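Local coordinates for GTPase activator-like protein (Chaetomium thermophilum, PDB 5HIU), which probably takes part in GTPase activation as TSC2, a tuberous sclerosis complex protein, of which this chain is the helical N-terminal part, at residues L36-V40 against A64-M68; I231-E235 against E268-T272. All blocks are in the same frame, centred on the assembly; numbering follows the deposited sequence.

Contact 1. Residues L36-V40 against A64-M68; sequences LSERV and AAKDM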
loop_
_atom_site.group_PDB
_atom_site.type_symbol
_atom_site.label_atom_id
_atom_site.label_comp_id
_atom_site.label_asym_id
_atom_site.label_seq_id
_atom_site.Cartn_x
_atom_site.Cartn_y
_atom_site.Cartn_z
ATOM N N LEU A 36 13.615 42.367 -15.219
ATOM C CA LEU A 36 13.422 41.138 -14.469
ATOM C C LEU A 36 13.670 41.292 -12.971
ATOM O O LEU A 36 12.889 40.805 -12.160
ATOM C CB LEU A 36 14.287 40.014 -15.028
ATOM C CG LEU A 36 14.033 38.660 -14.366
ATOM C CD1 LEU A 36 12.541 38.372 -14.252
ATOM C CD2 LEU A 36 14.711 37.533 -15.132
ATOM N N SER A 37 14.745 41.973 -12.596
ATOM C CA SER A 37 15.051 42.133 -11.181
ATOM C C SER A 37 13.942 42.916 -10.482
ATOM O O SER A 37 13.726 42.769 -9.288
ATOM C CB SER A 37 16.399 42.831 -10.973
ATOM O OG SER A 37 16.281 44.249 -11.089
ATOM N N GLU A 38 13.261 43.774 -11.224
ATOM C CA GLU A 38 12.179 44.574 -10.662
ATOM C C GLU A 38 10.986 43.676 -10.451
ATOM O O GLU A 38 10.304 43.785 -9.434
ATOM C CB GLU A 38 11.814 45.743 -11.580
ATOM C CG GLU A 38 13.007 46.607 -11.960
ATOM C CD GLU A 38 12.631 47.884 -12.693
ATOM O OE1 GLU A 38 11.973 47.799 -13.752
ATOM O OE2 GLU A 38 13.022 48.972 -12.218
ATOM N N ARG A 39 10.763 42.780 -11.412
ATOM C CA ARG A 39 9.662 41.821 -11.359
ATOM C C ARG A 39 9.806 40.908 -10.153
ATOM O O ARG A 39 8.823 40.612 -9.476
ATOM C CB ARG A 39 9.605 40.973 -12.632
ATOM C CG ARG A 39 9.468 41.771 -13.931
ATOM C CD ARG A 39 9.329 40.821 -15.104
ATOM N NE ARG A 39 8.004 40.210 -15.087
ATOM C CZ ARG A 39 7.701 39.017 -15.600
ATOM N NH1 ARG A 39 8.639 38.267 -16.179
ATOM N NH2 ARG A 39 6.444 38.564 -15.525
ATOM N N VAL A 40 11.036 40.495 -9.874
ATOM C CA VAL A 40 11.314 39.631 -8.744
ATOM C C VAL A 40 10.921 40.325 -7.439
ATOM O O VAL A 40 10.235 39.757 -6.582
ATOM C CB VAL A 40 12.796 39.205 -8.725
ATOM C CG1 VAL A 40 13.138 38.474 -7.435
ATOM C CG2 VAL A 40 13.083 38.300 -9.917
ATOM N N ALA A 64 0.434 38.231 -14.771
ATOM C CA ALA A 64 1.647 39.018 -14.710
ATOM C C ALA A 64 2.875 38.120 -14.473
ATOM O O ALA A 64 3.900 38.308 -15.113
ATOM C CB ALA A 64 1.526 40.072 -13.621
ATOM N N ALA A 65 2.741 37.127 -13.586
ATOM C CA ALA A 65 3.880 36.396 -13.011
ATOM C C ALA A 65 4.165 35.034 -13.598
ATOM O O ALA A 65 5.290 34.576 -13.494
ATOM C CB ALA A 65 3.669 36.236 -11.514
ATOM N N LYS A 66 3.157 34.367 -14.166
ATOM C CA LYS A 66 3.287 32.953 -14.541
ATOM C C LYS A 66 4.487 32.597 -15.415
ATOM O O LYS A 66 5.021 31.489 -15.315
ATOM C CB LYS A 66 2.007 32.420 -15.172
ATOM C CG LYS A 66 1.560 33.117 -16.445
ATOM C CD LYS A 66 0.093 32.803 -16.699
ATOM C CE LYS A 66 -0.495 33.602 -17.839
ATOM N NZ LYS A 66 -0.759 32.732 -19.013
ATOM N N ASP A 67 4.925 33.530 -16.254
ATOM C CA ASP A 67 6.113 33.316 -17.100
ATOM C C ASP A 67 7.406 33.171 -16.306
ATOM O O ASP A 67 8.321 32.488 -16.758
ATOM C CB ASP A 67 6.268 34.445 -18.114
ATOM C CG ASP A 67 6.586 35.761 -17.462
ATOM O OD1 ASP A 67 7.774 36.044 -17.218
ATOM O OD2 ASP A 67 5.645 36.518 -17.173
ATOM N N MET A 68 7.477 33.791 -15.127
ATOM C CA MET A 68 8.683 33.747 -14.285
ATOM C C MET A 68 9.003 32.342 -13.725
ATOM O O MET A 68 10.120 32.098 -13.273
ATOM C CB MET A 68 8.558 34.732 -13.120
ATOM C CG MET A 68 8.390 36.176 -13.543
ATOM S SD MET A 68 8.059 37.317 -12.187
ATOM C CE MET A 68 9.688 37.380 -11.430
#
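The polar half of this contact rests on Arg39, which leaves the first turn of helix 36-52 with its CA-to-CB bond toward residues 64-68 and lays its guanidinium beside Asp67. The salt bridge is bidentate: NH1 of Arg39 donates to OD1 of Asp67 at 2.6 Å, and NH2 of Arg39 to OD2 of Asp67 at 2.7 Å. Ala64 O lies close to the plane of the group as well, 2.6 Å from Arg39 NH2, so the edge of the guanidinium has both a carboxylate and a carbonyl beside it. Its NE is taken by Leu31 O of helix 22-33, which ties the same side chain to a third helix.

The apolar half is built by Met68. Its CG sits over one face of the guanidinium, 3.4 Å from Arg39 NH1, and the thioether reaches on to the helix, where Met68 CE packs 3.8 Å from Val40 CG2 and 4.1 Å from Leu36 CD1. Met68 thus runs from one face of the guanidinium to Leu36 and Val40, and Leu31 and Ser81 also touch it.

Asp67 and Met68 belong to a 3-10 segment that continues along the chain, and the contact joins helix 59-65 and the residues that follow it to the start of helix 36-52, typical packing between neighbouring helices of an alpha-solenoid, close to its N-terminal end.

Contact 2. Residues I231-E235 against E268-T272; sequences IHVIE and EAWHT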
loop_
_atom_site.group_PDB
_atom_site.type_symbol
_atom_site.label_atom_id
_atom_site.label_comp_id
_atom_site.label_asym_id
_atom_site.label_seq_id
_atom_site.Cartn_x
_atom_site.Cartn_y
_atom_site.Cartn_z
ATOM N N ILE A 231 0.399 1.526 1.526
ATOM C CA ILE A 231 -0.699 0.764 2.090
ATOM C C ILE A 231 -1.884 1.678 2.308
ATOM O O ILE A 231 -3.029 1.318 2.026
ATOM C CB ILE A 231 -0.312 0.109 3.421
ATOM C CG1 ILE A 231 0.633 -1.050 3.159
ATOM C CG2 ILE A 231 -1.533 -0.419 4.167
ATOM C CD1 ILE A 231 1.431 -1.431 4.392
ATOM N N HIS A 232 -1.616 2.854 2.844
ATOM C CA HIS A 232 -2.686 3.817 3.079
ATOM C C HIS A 232 -3.303 4.275 1.772
ATOM O O HIS A 232 -4.514 4.447 1.713
ATOM C CB HIS A 232 -2.210 4.959 3.981
ATOM C CG HIS A 232 -1.784 4.470 5.330
ATOM N ND1 HIS A 232 -2.529 3.559 6.052
ATOM C CD2 HIS A 232 -0.665 4.698 6.056
ATOM C CE1 HIS A 232 -1.900 3.270 7.177
ATOM N NE2 HIS A 232 -0.766 3.946 7.205
ATOM N N VAL A 233 -2.510 4.362 0.700
ATOM C CA VAL A 233 -3.088 4.717 -0.584
ATOM C C VAL A 233 -4.061 3.637 -1.015
ATOM O O VAL A 233 -5.152 3.924 -1.476
ATOM C CB VAL A 233 -2.024 4.997 -1.645
ATOM C CG1 VAL A 233 -2.602 4.894 -3.049
ATOM C CG2 VAL A 233 -1.439 6.375 -1.421
ATOM N N ILE A 234 -3.678 2.394 -0.822
ATOM C CA ILE A 234 -4.502 1.271 -1.221
ATOM C C ILE A 234 -5.714 1.160 -0.333
ATOM O O ILE A 234 -6.801 0.917 -0.813
ATOM C CB ILE A 234 -3.689 -0.037 -1.238
ATOM C CG1 ILE A 234 -2.757 -0.018 -2.442
ATOM C CG2 ILE A 234 -4.604 -1.261 -1.333
ATOM C CD1 ILE A 234 -1.598 -0.975 -2.290
ATOM N N GLU A 235 -5.525 1.350 0.965
ATOM C CA GLU A 235 -6.653 1.455 1.893
ATOM C C GLU A 235 -7.618 2.478 1.319
ATOM O O GLU A 235 -8.802 2.230 1.250
ATOM C CB GLU A 235 -6.138 1.859 3.264
ATOM C CG GLU A 235 -7.144 1.956 4.400
ATOM C CD GLU A 235 -6.515 2.463 5.705
ATOM O OE1 GLU A 235 -5.279 2.648 5.777
ATOM O OE2 GLU A 235 -7.251 2.688 6.682
ATOM N N GLU A 268 -1.097 -2.608 9.956
ATOM C CA GLU A 268 -1.515 -1.769 8.832
ATOM C C GLU A 268 -1.947 -2.571 7.602
ATOM O O GLU A 268 -2.993 -2.298 7.036
ATOM C CB GLU A 268 -0.428 -0.761 8.438
ATOM C CG GLU A 268 -0.434 0.528 9.258
ATOM C CD GLU A 268 0.544 0.497 10.403
ATOM O OE1 GLU A 268 0.907 -0.612 10.852
ATOM O OE2 GLU A 268 0.964 1.585 10.846
ATOM N N ALA A 269 -1.155 -3.559 7.195
ATOM C CA ALA A 269 -1.495 -4.395 6.044
ATOM C C ALA A 269 -2.715 -5.268 6.335
ATOM O O ALA A 269 -3.533 -5.542 5.458
ATOM C CB ALA A 269 -0.303 -5.287 5.653
ATOM N N TRP A 270 -2.845 -5.756 7.555
ATOM C CA TRP A 270 -3.957 -6.637 7.796
ATOM C C TRP A 270 -5.219 -5.795 7.676
ATOM O O TRP A 270 -6.231 -6.219 7.095
ATOM C CB TRP A 270 -3.871 -7.328 9.152
ATOM C CG TRP A 270 -5.160 -7.924 9.452
ATOM C CD1 TRP A 270 -6.039 -7.523 10.391
ATOM C CD2 TRP A 270 -5.788 -8.965 8.718
ATOM N NE1 TRP A 270 -7.181 -8.273 10.312
ATOM C CE2 TRP A 270 -7.056 -9.159 9.279
ATOM C CE3 TRP A 270 -5.405 -9.746 7.630
ATOM C CZ2 TRP A 270 -7.936 -10.120 8.809
ATOM C CZ3 TRP A 270 -6.287 -10.692 7.152
ATOM C CH2 TRP A 270 -7.527 -10.885 7.748
ATOM N N HIS A 271 -5.148 -4.572 8.189
ATOM C CA HIS A 271 -6.313 -3.681 8.139
ATOM C C HIS A 271 -6.779 -3.525 6.699
ATOM O O HIS A 271 -7.953 -3.696 6.352
ATOM C CB HIS A 271 -5.965 -2.337 8.749
ATOM C CG HIS A 271 -7.161 -1.506 9.048
ATOM N ND1 HIS A 271 -7.734 -0.665 8.115
ATOM C CD2 HIS A 271 -7.911 -1.397 10.169
ATOM C CE1 HIS A 271 -8.780 -0.067 8.649
ATOM N NE2 HIS A 271 -8.905 -0.490 9.895
ATOM N N THR A 272 -5.829 -3.247 5.833
ATOM C CA THR A 272 -6.151 -3.077 4.434
ATOM C C THR A 272 -6.622 -4.388 3.822
ATOM O O THR A 272 -7.574 -4.393 3.041
ATOM C CB THR A 272 -4.966 -2.455 3.675
ATOM O OG1 THR A 272 -4.590 -1.232 4.326
ATOM C CG2 THR A 272 -5.341 -2.146 2.268
HETATM O O HOH W 1 -4.290 0.209 6.745
#
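Near-parallel packing of two helices in an alpha-solenoid, with a buried apolar side and a hydrated polar side, describes this contact. Segments 231-235 and 268-272 run in the same direction, their axes 9.7 Å apart at closest approach and crossing at 17°. The backbones come nearest at Glu235 and Thr272, whose CA atoms are 5.2 Å apart, consistent with the modest size of Thr272.

On the apolar side Ile231 points at the second helix. Its CG2 lies 3.7 Å from Glu268 O, while its CD1 meets Ala269 CB at 4.4 Å. One turn on, Ile234 CG2 touches Thr272 CG2 at 3.8 Å. The hydroxyl of Thr272 lies by both helix neighbours, OG1 being 3.2 Å from Ile231 CG2 and 3.6 Å from Glu235 CB.

No direct hydrogen bond is seen between the segments; a water does the bridging. It donates to Glu268 O at 2.8 Å and, weakly, to Glu235 OE1 at 2.8 Å, and is hydrogen-bonded to Thr272 OG1, also at 2.8 Å. Within its own helix, His232 ND1 donates to Glu235 OE1 at 2.9 Å, so OE1 of Glu235 accepts from His232 as well as, weakly, from the water. The imidazole also packs on the second helix, with His232 CE1 3.7 Å from Glu268 CG.

Around the pair, Ile234 leans on Leu214 and Leu215 of helix 204-219, while Ile258 and His259 of helix 245-261 touch Ile231 and Ala269 respectively.

Both contacts join helices of one elongated, all-helical chain without strands, and they come in series: contact 1 closes before contact 2 opens. Contact 1 ties helix 36-52 to residues 64-68 near the N-terminal end, its centre about 41 Å from the centre of the chain, whereas contact 2 pairs helices 224-240 and 266-277, its centre about 6 Å from it. The two centres are about 44 Å apart and the nearest atoms about 29 Å; they do not touch, and no helix is common to both. All four segments belong to the DUF3384 region of the protein. In such a solenoid, helices close in sequence pack side by side, and the long shape is built up from successive local contacts of this sort.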